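Local structure of 2-hydroxyethylphosphonate dioxygenase (Streptomyces viridochromogenes, 4YAR) at residues H353-Y358 with S385-P390. The protein catalyses the iron-dependent, oxygen-consuming conversion of 2-hydroxyethylphosphonate to hydroxymethylphosphonate and formate in the biosynthesis of the antibiotic phosphinothricin tripeptide. The protein carries 1 engineered substitution. Residues are numbered along the deposited sequence; the frame is centred on the assembly and turned at random.
Sequences HAENHY and SAWTGP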
loop_
_atom_site.group_PDB
_atom_site.type_symbol
_atom_site.label_atom_id
_atom_site.label_comp_id
_atom_site.label_asym_id
_atom_site.label_seq_id
_atom_site.Cartn_x
_atom_site.Cartn_y
_atom_site.Cartn_z
ATOM N N HIS A 353 8.045 -0.189 -9.032
ATOM C CA HIS A 353 8.830 -0.299 -7.766
ATOM C C HIS A 353 8.137 -0.924 -6.526
ATOM O O HIS A 353 8.688 -0.915 -5.406
ATOM C CB HIS A 353 9.445 1.027 -7.440
ATOM C CG HIS A 353 8.476 2.060 -6.983
ATOM N ND1 HIS A 353 7.942 2.046 -5.712
ATOM C CD2 HIS A 353 8.025 3.196 -7.577
ATOM C CE1 HIS A 353 7.169 3.100 -5.561
ATOM N NE2 HIS A 353 7.242 3.838 -6.646
ATOM N N ALA A 354 6.907 -1.396 -6.730
ATOM C CA ALA A 354 6.191 -2.157 -5.767
ATOM C C ALA A 354 5.157 -3.069 -6.499
ATOM O O ALA A 354 5.244 -3.262 -7.673
ATOM C CB ALA A 354 5.530 -1.205 -4.768
ATOM N N GLU A 355 4.193 -3.612 -5.764
ATOM C CA GLU A 355 3.243 -4.591 -6.274
ATOM C C GLU A 355 2.191 -3.971 -7.202
ATOM O O GLU A 355 1.789 -2.808 -7.090
ATOM C CB GLU A 355 2.530 -5.292 -5.124
ATOM C CG GLU A 355 3.420 -6.033 -4.144
ATOM C CD GLU A 355 2.652 -6.732 -3.028
ATOM O OE1 GLU A 355 1.430 -6.933 -3.112
ATOM O OE2 GLU A 355 3.331 -7.138 -2.087
ATOM N N ASN A 356 1.751 -4.780 -8.144
ATOM C CA ASN A 356 0.604 -4.467 -8.992
ATOM C C ASN A 356 -0.469 -5.551 -8.876
ATOM O O ASN A 356 -0.140 -6.793 -8.800
ATOM C CB ASN A 356 0.985 -4.447 -10.501
ATOM C CG ASN A 356 1.960 -3.333 -10.896
ATOM O OD1 ASN A 356 1.899 -2.223 -10.437
ATOM N ND2 ASN A 356 2.869 -3.665 -11.842
ATOM N N HIS A 357 -1.734 -5.129 -9.005
ATOM C CA HIS A 357 -2.822 -6.032 -9.184
ATOM C C HIS A 357 -3.582 -5.635 -10.412
ATOM O O HIS A 357 -3.870 -4.375 -10.599
ATOM C CB HIS A 357 -3.798 -6.000 -7.970
ATOM C CG HIS A 357 -3.194 -6.408 -6.672
ATOM N ND1 HIS A 357 -3.401 -7.659 -6.129
ATOM C CD2 HIS A 357 -2.451 -5.742 -5.778
ATOM C CE1 HIS A 357 -2.849 -7.714 -4.943
ATOM N NE2 HIS A 357 -2.236 -6.592 -4.727
ATOM N N TYR A 358 -3.768 -6.580 -11.342
ATOM C CA TYR A 358 -4.409 -6.246 -12.583
ATOM C C TYR A 358 -5.726 -6.998 -12.742
ATOM O O TYR A 358 -5.793 -8.189 -12.399
ATOM C CB TYR A 358 -3.553 -6.677 -13.813
ATOM C CG TYR A 358 -2.289 -5.894 -14.082
ATOM C CD1 TYR A 358 -2.317 -4.676 -14.726
ATOM C CD2 TYR A 358 -1.074 -6.375 -13.666
ATOM C CE1 TYR A 358 -1.174 -4.003 -15.015
ATOM C CE2 TYR A 358 0.091 -5.709 -13.929
ATOM C CZ TYR A 358 0.048 -4.502 -14.612
ATOM O OH TYR A 358 1.197 -3.798 -14.886
ATOM N N SER A 385 -7.463 -12.044 -13.651
ATOM C CA SER A 385 -6.622 -11.079 -12.943
ATOM C C SER A 385 -5.253 -11.645 -12.682
ATOM O O SER A 385 -5.050 -12.886 -12.745
ATOM C CB SER A 385 -7.290 -10.710 -11.611
ATOM O OG SER A 385 -7.540 -11.862 -10.835
ATOM N N ALA A 386 -4.331 -10.745 -12.339
ATOM C CA ALA A 386 -3.017 -11.101 -11.926
ATOM C C ALA A 386 -2.419 -10.186 -10.858
ATOM O O ALA A 386 -2.900 -9.054 -10.645
ATOM C CB ALA A 386 -2.128 -11.132 -13.128
ATOM N N TRP A 387 -1.329 -10.671 -10.244
ATOM C CA TRP A 387 -0.533 -9.899 -9.265
ATOM C C TRP A 387 0.887 -9.932 -9.702
ATOM O O TRP A 387 1.323 -10.985 -10.095
ATOM C CB TRP A 387 -0.670 -10.508 -7.902
ATOM C CG TRP A 387 0.253 -9.990 -6.891
ATOM C CD1 TRP A 387 0.040 -8.922 -6.073
ATOM C CD2 TRP A 387 1.548 -10.492 -6.543
ATOM N NE1 TRP A 387 1.090 -8.729 -5.265
ATOM C CE2 TRP A 387 2.039 -9.675 -5.527
ATOM C CE3 TRP A 387 2.351 -11.546 -7.006
ATOM C CZ2 TRP A 387 3.294 -9.908 -4.926
ATOM C CZ3 TRP A 387 3.602 -11.734 -6.433
ATOM C CH2 TRP A 387 4.021 -10.931 -5.397
ATOM N N THR A 388 1.606 -8.822 -9.639
ATOM C CA THR A 388 3.054 -8.838 -9.922
ATOM C C THR A 388 3.806 -8.372 -8.680
ATOM O O THR A 388 3.364 -7.390 -8.089
ATOM C CB THR A 388 3.418 -8.008 -11.130
ATOM O OG1 THR A 388 3.093 -6.652 -10.954
ATOM C CG2 THR A 388 2.611 -8.497 -12.420
ATOM N N GLY A 389 4.898 -9.068 -8.292
ATOM C CA GLY A 389 5.766 -8.647 -7.197
ATOM C C GLY A 389 6.530 -7.375 -7.604
ATOM O O GLY A 389 6.536 -6.983 -8.778
ATOM N N PRO A 390 7.166 -6.711 -6.642
ATOM C CA PRO A 390 7.963 -5.512 -6.926
ATOM C C PRO A 390 9.093 -5.851 -7.905
ATOM O O PRO A 390 9.717 -6.902 -7.779
ATOM C CB PRO A 390 8.536 -5.149 -5.563
ATOM C CG PRO A 390 7.544 -5.721 -4.600
ATOM C CD PRO A 390 7.151 -7.031 -5.183
HETATM O O HOH W 1 5.060 -4.977 -9.770
#
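Trp-387 lays its indole across the strand pair toward Glu-355 and His-357, and its atoms can be followed outward one by one. Trp-387 CB lies 3.9 Å from Asn-356 O. With CG anti to the backbone N (chi1 169°), Trp-387 CG lies 3.7 Å from Asn-356 O. Trp-387 CD1 then reaches the face of the His-357 imidazole, 3.3 Å from His-357 CE1 and displaced toward the rim; with ring planes at 64° this is an edge-to-face pair, the indole supplying the edge. Trp-387 NE1 donates to Glu-355 OE1 over 2.8 Å. A nearly linear N-H···O angle and an acceptor almost in the indole plane make the bond straight at the donor, whereas the carboxylate is met from above its own plane. Farther out, Trp-387 CZ2 comes within 3.8 Å of Glu-355 CD. The side chain of Trp-387 also touches Val-74 on the neighbouring strand 73-76.

On the other sheet face, Thr-388 CG2 approaches the edge of the Tyr-358 ring, whose hydroxyl is hydrogen-bonded to Lys-404 and His-394. Four backbone bonds tie Asn-356 to Thr-388 and Tyr-358 to Ala-386, two per pair; His-357 and Trp-387 form the non-hydrogen-bonded pair between them. Beside Ala-354 and Gly-389, a water is hydrogen-bonded to Ala-354 O, Gly-389 O and Thr-388 OG1, the last 2.8 Å from the water oxygen. Strand directions 175° apart confirm antiparallel neighbours, set between strands 73-76 and 400-407 in an antiparallel sheet, consistent with the second of the two cupin-type β-barrel domains of this enzyme.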